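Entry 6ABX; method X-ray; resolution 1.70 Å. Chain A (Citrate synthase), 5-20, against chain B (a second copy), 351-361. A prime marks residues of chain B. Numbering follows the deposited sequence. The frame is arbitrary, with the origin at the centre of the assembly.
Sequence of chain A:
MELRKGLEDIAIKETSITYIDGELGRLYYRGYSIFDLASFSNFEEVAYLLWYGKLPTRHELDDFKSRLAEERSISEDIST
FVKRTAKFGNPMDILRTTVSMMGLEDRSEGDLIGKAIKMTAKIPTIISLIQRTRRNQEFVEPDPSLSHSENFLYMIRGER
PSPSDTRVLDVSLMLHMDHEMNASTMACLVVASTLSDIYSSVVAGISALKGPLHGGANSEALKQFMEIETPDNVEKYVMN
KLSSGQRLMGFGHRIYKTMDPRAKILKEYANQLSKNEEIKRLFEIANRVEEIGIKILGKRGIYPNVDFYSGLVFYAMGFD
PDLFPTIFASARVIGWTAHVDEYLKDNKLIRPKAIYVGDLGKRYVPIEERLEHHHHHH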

ATOM      1  N   LYS A   5      14.973  12.759   5.516  1.00 20.11           N
ATOM      2  CA  LYS A   5      14.946  11.330   5.186  1.00 19.82           C
ATOM      3  C   LYS A   5      14.352  10.565   6.366  1.00 19.09           C
ATOM      4  O   LYS A   5      14.697  10.837   7.524  1.00 21.13           O
ATOM      5  CB  LYS A   5      16.353  10.868   4.834  1.00 22.68           C
ATOM      6  CG  LYS A   5      16.407   9.549   4.098  1.00 22.67           C
ATOM      7  CD  LYS A   5      17.803   9.136   3.781  1.00 25.34           C
ATOM      8  CE  LYS A   5      17.869   7.859   2.994  1.00 24.45           C
ATOM      9  NZ  LYS A   5      19.292   7.477   2.841  1.00 24.35           N
ATOM     10  N   GLY A   6      13.403   9.672   6.084  1.00 17.29           N
ATOM     11  CA  GLY A   6      12.690   8.902   7.082  1.00 17.94           C
ATOM     12  C   GLY A   6      11.595   9.659   7.822  1.00 16.12           C
ATOM     13  O   GLY A   6      10.829   9.057   8.617  1.00 16.11           O
ATOM     14  N   LEU A   7      11.428  10.955   7.505  1.00 16.32           N
ATOM     15  CA  LEU A   7      10.428  11.847   8.122  1.00 16.85           C
ATOM     16  C   LEU A   7      10.535  11.827   9.646  1.00 18.43           C
ATOM     17  O   LEU A   7       9.536  12.016  10.362  1.00 16.44           O
ATOM     18  CB  LEU A   7       9.018  11.467   7.684  1.00 15.91           C
ATOM     19  CG  LEU A   7       8.740  11.702   6.206  1.00 16.27           C
ATOM     20  CD1 LEU A   7       7.346  11.238   5.883  1.00 16.39           C
ATOM     21  CD2 LEU A   7       8.939  13.199   5.837  1.00 16.55           C
ATOM     22  N   GLU A   8      11.769  11.736  10.138  1.00 22.41           N
ATOM     23  CA  GLU A   8      11.997  11.755  11.575  1.00 25.03           C
ATOM     24  C   GLU A   8      11.503  13.081  12.144  1.00 23.14           C
ATOM     25  O   GLU A   8      11.936  14.135  11.731  1.00 23.31           O
ATOM     26  CB  GLU A   8      13.477  11.671  11.929  1.00 30.20           C
ATOM     27  CG  GLU A   8      14.021  10.278  11.939  1.00 40.36           C
ATOM     28  CD  GLU A   8      15.454  10.180  12.448  1.00 43.81           C
ATOM     29  OE1 GLU A   8      16.357  10.749  11.787  1.00 44.70           O
ATOM     30  OE2 GLU A   8      15.662   9.542  13.514  1.00 57.53           O
ATOM     31  N   ASP A   9      10.579  12.984  13.073  1.00 24.32           N
ATOM     32  CA  ASP A   9      10.060  14.129  13.803  1.00 25.23           C
ATOM     33  C   ASP A   9       9.309  15.093  12.865  1.00 24.13           C
ATOM     34  O   ASP A   9       9.193  16.271  13.203  1.00 23.83           O
ATOM     35  CB  ASP A   9      11.144  14.880  14.593  1.00 25.95           C
ATOM     36  CG  ASP A   9      10.508  15.773  15.667  1.00 28.72           C
ATOM     37  OD1 ASP A   9       9.613  15.284  16.382  1.00 27.74           O
ATOM     38  OD2 ASP A   9      10.838  16.989  15.705  1.00 33.91           O
ATOM     39  N   ILE A  10       8.780  14.597  11.728  1.00 18.87           N
ATOM     40  CA  ILE A  10       7.895  15.385  10.851  1.00 18.39           C
ATOM     41  C   ILE A  10       6.454  14.948  11.097  1.00 17.80           C
ATOM     42  O   ILE A  10       6.095  13.756  10.937  1.00 18.27           O
ATOM     43  CB  ILE A  10       8.287  15.201   9.367  1.00 18.47           C
ATOM     44  CG1 ILE A  10       9.715  15.678   9.094  1.00 20.30           C
ATOM     45  CG2 ILE A  10       7.264  15.872   8.483  1.00 19.25           C
ATOM     46  CD1 ILE A  10       9.910  17.172   9.371  1.00 23.07           C
ATOM     47  N   ALA A  11       5.613  15.890  11.514  1.00 16.87           N
ATOM     48  CA  ALA A  11       4.216  15.592  11.792  1.00 18.20           C
ATOM     49  C   ALA A  11       3.409  15.667  10.502  1.00 19.34           C
ATOM     50  O   ALA A  11       3.289  16.745   9.851  1.00 19.25           O
ATOM     51  CB  ALA A  11       3.635  16.516  12.821  1.00 18.89           C
ATOM     52  N   ILE A  12       2.707  14.561  10.219  1.00 17.21           N
ATOM     53  CA  ILE A  12       1.917  14.487   8.986  1.00 17.74           C
ATOM     54  C   ILE A  12       0.418  14.653   9.196  1.00 15.52           C
ATOM     55  O   ILE A  12      -0.342  14.804   8.206  1.00 15.59           O
ATOM     56  CB  ILE A  12       2.259  13.203   8.223  1.00 19.74           C
ATOM     57  CG1 ILE A  12       1.958  11.950   9.046  1.00 21.13           C
ATOM     58  CG2 ILE A  12       3.699  13.316   7.751  1.00 25.80           C
ATOM     59  CD1 ILE A  12       0.620  11.406   8.746  1.00 25.60           C
ATOM     60  N   LYS A  13      -0.045  14.616  10.455  1.00 16.04           N
ATOM     61  CA  LYS A  13      -1.445  14.795  10.752  1.00 14.36           C
ATOM     62  C   LYS A  13      -1.607  15.177  12.224  1.00 13.86           C
ATOM     63  O   LYS A  13      -0.659  15.036  13.006  1.00 13.89           O
ATOM     64  CB  LYS A  13      -2.272  13.523  10.515  1.00 15.58           C
ATOM     65  CG  LYS A  13      -1.866  12.314  11.357  1.00 16.10           C
ATOM     66  CD  LYS A  13      -2.996  11.527  11.937  1.00 17.48           C
ATOM     67  CE  LYS A  13      -4.028  11.045  10.964  1.00 16.33           C
ATOM     68  NZ  LYS A  13      -5.065  10.200  11.629  1.00 16.11           N
ATOM     69  N   GLU A  14      -2.762  15.730  12.518  1.00 13.74           N
ATOM     70  CA  GLU A  14      -3.196  15.852  13.921  1.00 15.99           C
ATOM     71  C   GLU A  14      -4.082  14.649  14.238  1.00 13.69           C
ATOM     72  O   GLU A  14      -4.915  14.292  13.426  1.00 15.53           O
ATOM     73  CB  GLU A  14      -3.963  17.153  14.124  1.00 18.80           C
ATOM     74  CG  GLU A  14      -3.055  18.361  14.162  1.00 22.42           C
ATOM     75  CD  GLU A  14      -3.769  19.703  14.324  1.00 25.93           C
ATOM     76  OE1 GLU A  14      -5.026  19.712  14.486  1.00 32.31           O
ATOM     77  OE2 GLU A  14      -3.056  20.731  14.310  1.00 30.30           O
ATOM     78  N   THR A  15      -4.043  14.215  15.502  1.00 14.34           N
ATOM     79  CA  THR A  15      -4.828  13.054  15.875  1.00 13.06           C
ATOM     80  C   THR A  15      -5.407  13.247  17.261  1.00 13.34           C
ATOM     81  O   THR A  15      -4.707  13.749  18.142  1.00 13.86           O
ATOM     82  CB  THR A  15      -4.050  11.734  15.758  1.00 13.98           C
ATOM     83  OG1 THR A  15      -4.968  10.650  15.805  1.00 13.12           O
ATOM     84  CG2 THR A  15      -2.994  11.505  16.809  1.00 16.35           C
ATOM     85  N   SER A  16      -6.548  12.595  17.486  1.00 14.47           N
ATOM     86  CA  SER A  16      -7.099  12.447  18.836  1.00 15.82           C
ATOM     87  C   SER A  16      -7.259  10.949  19.174  1.00 15.59           C
ATOM     88  O   SER A  16      -7.808  10.614  20.203  1.00 15.16           O
ATOM     89  CB  SER A  16      -8.397  13.164  18.935  1.00 18.31           C
ATOM     90  OG  SER A  16      -9.369  12.523  18.149  1.00 24.39           O
ATOM     91  N   ILE A  17      -6.723  10.085  18.304  1.00 14.38           N
ATOM     92  CA  ILE A  17      -6.896   8.618  18.476  1.00 13.99           C
ATOM     93  C   ILE A  17      -5.983   8.052  19.567  1.00 15.10           C
ATOM     94  O   ILE A  17      -6.482   7.355  20.497  1.00 19.02           O
ATOM     95  CB  ILE A  17      -6.738   7.902  17.112  1.00 13.85           C
ATOM     96  CG1 ILE A  17      -7.793   8.389  16.119  1.00 14.65           C
ATOM     97  CG2 ILE A  17      -6.824   6.400  17.321  1.00 14.90           C
ATOM     98  CD1 ILE A  17      -7.547   7.935  14.716  1.00 15.95           C
ATOM     99  N   THR A  18      -4.672   8.206  19.400  1.00 14.86           N
ATOM    100  CA  THR A  18      -3.672   7.560  20.206  1.00 15.17           C
ATOM    101  C   THR A  18      -2.608   8.587  20.602  1.00 14.62           C
ATOM    102  O   THR A  18      -2.190   9.407  19.772  1.00 13.90           O
ATOM    103  CB  THR A  18      -3.036   6.387  19.467  1.00 14.68           C
ATOM    104  OG1 THR A  18      -4.108   5.480  19.192  1.00 16.61           O
ATOM    105  CG2 THR A  18      -1.909   5.767  20.264  1.00 16.15           C
ATOM    106  N   TYR A  19      -2.270   8.585  21.885  1.00 13.03           N
ATOM    107  CA  TYR A  19      -1.112   9.340  22.378  1.00 14.55           C
ATOM    108  C   TYR A  19      -0.101   8.373  22.970  1.00 13.88           C
ATOM    109  O   TYR A  19      -0.456   7.596  23.867  1.00 14.09           O
ATOM    110  CB  TYR A  19      -1.518  10.335  23.466  1.00 14.35           C
ATOM    111  CG  TYR A  19      -0.354  11.043  24.076  1.00 15.20           C
ATOM    112  CD1 TYR A  19       0.432  11.870  23.294  1.00 18.78           C
ATOM    113  CD2 TYR A  19       0.008  10.831  25.392  1.00 16.59           C
ATOM    114  CE1 TYR A  19       1.556  12.474  23.809  1.00 18.09           C
ATOM    115  CE2 TYR A  19       1.134  11.444  25.928  1.00 18.23           C
ATOM    116  CZ  TYR A  19       1.874  12.302  25.137  1.00 18.69           C
ATOM    117  OH  TYR A  19       3.008  12.885  25.610  1.00 24.46           O
ATOM    118  N   ILE A  20       1.169   8.505  22.549  1.00 14.89           N
ATOM    119  CA  ILE A  20       2.288   7.783  23.103  1.00 15.44           C
ATOM    120  C   ILE A  20       3.127   8.732  23.944  1.00 17.07           C
ATOM    121  O   ILE A  20       3.536   9.777  23.409  1.00 17.72           O
ATOM    122  CB  ILE A  20       3.155   7.178  21.981  1.00 16.57           C
ATOM    123  CG1 ILE A  20       2.346   6.242  21.079  1.00 17.95           C
ATOM    124  CG2 ILE A  20       4.377   6.508  22.579  1.00 18.57           C
ATOM    125  CD1 ILE A  20       2.980   5.967  19.742  1.00 18.99           C
TER
ATOM    126  N   ARG B 351       9.128   6.824   9.076  1.00 15.92           N
ATOM    127  CA  ARG B 351       8.319   6.778  10.312  1.00 17.37           C
ATOM    128  C   ARG B 351       8.084   8.200  10.806  1.00 16.64           C
ATOM    129  O   ARG B 351       8.846   8.730  11.626  1.00 15.86           O
ATOM    130  CB  ARG B 351       8.953   5.894  11.391  1.00 19.35           C
ATOM    131  CG  ARG B 351       7.983   5.324  12.422  1.00 22.98           C
ATOM    132  CD  ARG B 351       7.323   6.225  13.467  1.00 24.83           C
ATOM    133  NE  ARG B 351       6.409   5.513  14.385  1.00 27.56           N
ATOM    134  CZ  ARG B 351       5.386   6.091  15.053  1.00 33.45           C
ATOM    135  NH1 ARG B 351       4.625   5.382  15.889  1.00 31.82           N
ATOM    136  NH2 ARG B 351       5.222   7.408  14.961  1.00 31.22           N
ATOM    137  N   PRO B 352       7.023   8.858  10.327  1.00 15.68           N
ATOM    138  CA  PRO B 352       6.712  10.231  10.737  1.00 15.56           C
ATOM    139  C   PRO B 352       6.007  10.238  12.095  1.00 17.11           C
ATOM    140  O   PRO B 352       5.920   9.180  12.742  1.00 16.67           O
ATOM    141  CB  PRO B 352       5.804  10.683   9.608  1.00 17.24           C
ATOM    142  CG  PRO B 352       5.024   9.454   9.267  1.00 17.61           C
ATOM    143  CD  PRO B 352       6.043   8.329   9.358  1.00 17.49           C
ATOM    144  N   LYS B 353       5.449  11.376  12.481  1.00 15.69           N
ATOM    145  CA  LYS B 353       4.726  11.472  13.731  1.00 17.85           C
ATOM    146  C   LYS B 353       3.388  12.150  13.503  1.00 16.54           C
ATOM    147  O   LYS B 353       3.074  12.578  12.411  1.00 17.42           O
ATOM    148  CB  LYS B 353       5.594  12.151  14.789  1.00 20.06           C
ATOM    149  CG  LYS B 353       5.654  13.664  14.616  1.00 22.10           C
ATOM    150  CD  LYS B 353       6.210  14.369  15.850  1.00 23.96           C
ATOM    151  CE  LYS B 353       6.303  15.870  15.696  1.00 23.80           C
ATOM    152  NZ  LYS B 353       6.960  16.443  16.896  1.00 25.71           N
ATOM    153  N   ALA B 354       2.579  12.202  14.567  1.00 15.59           N
ATOM    154  CA  ALA B 354       1.368  12.954  14.596  1.00 15.09           C
ATOM    155  C   ALA B 354       1.493  13.989  15.694  1.00 15.41           C
ATOM    156  O   ALA B 354       2.301  13.796  16.573  1.00 20.42           O
ATOM    157  CB  ALA B 354       0.166  12.081  14.861  1.00 16.71           C
ATOM    158  N   ILE B 355       0.684  15.031  15.600  1.00 16.78           N
ATOM    159  CA  ILE B 355       0.518  15.992  16.711  1.00 18.31           C
ATOM    160  C   ILE B 355      -0.787  15.622  17.415  1.00 15.63           C
ATOM    161  O   ILE B 355      -1.847  15.514  16.757  1.00 16.33           O
ATOM    162  CB  ILE B 355       0.551  17.432  16.181  1.00 20.34           C
ATOM    163  CG1 ILE B 355       1.950  17.776  15.671  1.00 23.62           C
ATOM    164  CG2 ILE B 355       0.054  18.425  17.229  1.00 21.06           C
ATOM    165  CD1 ILE B 355       1.945  18.980  14.802  1.00 25.11           C
ATOM    166  N   TYR B 356      -0.695  15.384  18.727  1.00 16.96           N
ATOM    167  CA  TYR B 356      -1.840  14.891  19.475  1.00 17.22           C
ATOM    168  C   TYR B 356      -2.697  16.060  19.939  1.00 17.37           C
ATOM    169  O   TYR B 356      -2.165  16.986  20.515  1.00 18.81           O
ATOM    170  CB  TYR B 356      -1.419  14.132  20.722  1.00 17.05           C
ATOM    171  CG  TYR B 356      -2.587  13.444  21.377  1.00 16.52           C
ATOM    172  CD1 TYR B 356      -3.221  12.398  20.745  1.00 15.30           C
ATOM    173  CD2 TYR B 356      -3.092  13.854  22.594  1.00 15.60           C
ATOM    174  CE1 TYR B 356      -4.296  11.771  21.309  1.00 15.35           C
ATOM    175  CE2 TYR B 356      -4.197  13.262  23.153  1.00 15.53           C
ATOM    176  CZ  TYR B 356      -4.790  12.182  22.532  1.00 16.75           C
ATOM    177  OH  TYR B 356      -5.892  11.613  23.085  1.00 15.90           O
ATOM    178  N   VAL B 357      -3.992  16.033  19.626  1.00 17.45           N
ATOM    179  CA  VAL B 357      -4.885  17.134  19.996  1.00 21.41           C
ATOM    180  C   VAL B 357      -6.097  16.639  20.793  1.00 22.05           C
ATOM    181  O   VAL B 357      -7.070  17.356  20.928  1.00 22.86           O
ATOM    182  CB  VAL B 357      -5.349  17.900  18.747  1.00 22.77           C
ATOM    183  CG1 VAL B 357      -4.158  18.573  18.079  1.00 24.12           C
ATOM    184  CG2 VAL B 357      -6.094  17.010  17.776  1.00 22.20           C
ATOM    185  N   GLY B 358      -6.022  15.442  21.365  1.00 19.28           N
ATOM    186  CA  GLY B 358      -7.188  14.863  22.057  1.00 19.05           C
ATOM    187  C   GLY B 358      -7.093  15.054  23.561  1.00 19.70           C
ATOM    188  O   GLY B 358      -6.296  15.856  24.081  1.00 18.42           O
ATOM    189  N   ASP B 359      -7.825  14.204  24.279  1.00 20.39           N
ATOM    190  CA  ASP B 359      -7.824  14.208  25.724  1.00 21.38           C
ATOM    191  C   ASP B 359      -6.884  13.144  26.287  1.00 16.96           C
ATOM    192  O   ASP B 359      -6.405  12.246  25.571  1.00 15.63           O
ATOM    193  CB  ASP B 359      -9.228  13.991  26.267  1.00 26.06           C
ATOM    194  CG  ASP B 359     -10.105  15.189  25.969  1.00 33.05           C
ATOM    195  OD1 ASP B 359      -9.702  16.349  26.347  1.00 33.20           O
ATOM    196  OD2 ASP B 359     -11.137  14.970  25.327  1.00 30.63           O
ATOM    197  N   LEU B 360      -6.583  13.281  27.574  1.00 15.13           N
ATOM    198  CA  LEU B 360      -5.669  12.372  28.269  1.00 14.39           C
ATOM    199  C   LEU B 360      -6.241  12.107  29.655  1.00 15.19           C
ATOM    200  O   LEU B 360      -6.921  12.965  30.205  1.00 18.64           O
ATOM    201  CB  LEU B 360      -4.258  12.965  28.400  1.00 15.80           C
ATOM    202  CG  LEU B 360      -3.463  13.159  27.120  1.00 17.82           C
ATOM    203  CD1 LEU B 360      -2.174  13.897  27.422  1.00 20.60           C
ATOM    204  CD2 LEU B 360      -3.203  11.811  26.468  1.00 18.82           C
ATOM    205  N   GLY B 361      -5.944  10.941  30.197  1.00 15.33           N
ATOM    206  CA  GLY B 361      -6.196  10.629  31.611  1.00 16.22           C
ATOM    207  C   GLY B 361      -7.666  10.485  31.960  1.00 16.01           C
ATOM    208  O   GLY B 361      -8.046  10.643  33.143  1.00 14.70           O
TER
HETATM  209  O   HOH W   1       8.978  10.646  13.655  1.00 24.69           O
HETATM  210  O   HOH W   2      -8.845  11.842  22.625  1.00 20.52           O

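The strongest polar contact is the salt bridge between Asp9 OD1 and Lys353′ NZ, 2.9 Å apart. The CA-to-CB bond of Asp9 points away from chain B, but the carboxylate comes back within reach, and Lys353′ meets it with a side chain extended from chi2 to chi4, all t. Charge and hydrogen bond coincide here, at an exposed edge of the contact.

Six backbone hydrogen bonds carry the rest of the direct polar pairing. Arg351′ N donates to Gly6 O at 2.8 Å, ahead of the strands. Lys353′ then uses both its backbone groups: its N donates to Ile10 O (2.9 Å, 167° at the hydrogen) and its O accepts from Ile12 N (3.0 Å, 164°), so that it straddles Ala11. Ile355′ repeats the pattern around Glu14, with Ile355′ N to Lys13 O at 2.9 Å and Ile355′ O to Thr15 N at 2.8 Å. Val357′ N closes the ladder on Thr15 O (2.8 Å, 169°). One residue bonding to two that flank its partner is the signature of parallel pairing, and the N-to-C directions of strands 11-15 and 353-356 agree, diverging by 31°. The spacing is uneven: Lys353′ and Ile355′ are two residues apart, whereas Ala11 and Glu14 are three apart. Ile12, with psi of -11°, departs from extended geometry within that interval.

Short CA-H...O contacts reinforce the ladder, among them Ala11 CA to Lys353′ O at 3.3 Å and Glu14 CA to Ile355′ O at 3.2 Å. Two waters add bridges. One accepts from Asp9 N (2.9 Å) and donates to Arg351′ O (2.8 Å); the other joins Ser16 O (2.9 Å) to Tyr356′ OH (3.0 Å) and Asp359′ N (3.1 Å).

Side chains fill the space around this framework. Ala11, Glu14, Lys353′ and Ile355′ share one face of the sheet, where Ala11 CB lies 3.5 Å from Ile355′ CG1. Thr15, Ala354′ and Tyr356′ share the other, and Thr15 CG2 approaches Ala354′ CB at 3.8 Å. Near the start of the ladder, Pro352′ CB touches Leu7 CB and Ile12 CG2, each at 3.8 Å.

At the far end, Tyr19 CB sits over the face of the Tyr356′ ring, 3.6 Å from its centroid and 4° off the normal, a well-centred CH-pi contact. The two rings themselves are oblique, with planes at 44° and centroids 5.3 Å apart. Leu360′ CD2 extends the apolar packing to Tyr19 CD2 at 3.5 Å. In all, the two stretches bury 1004 Å², both sides summed.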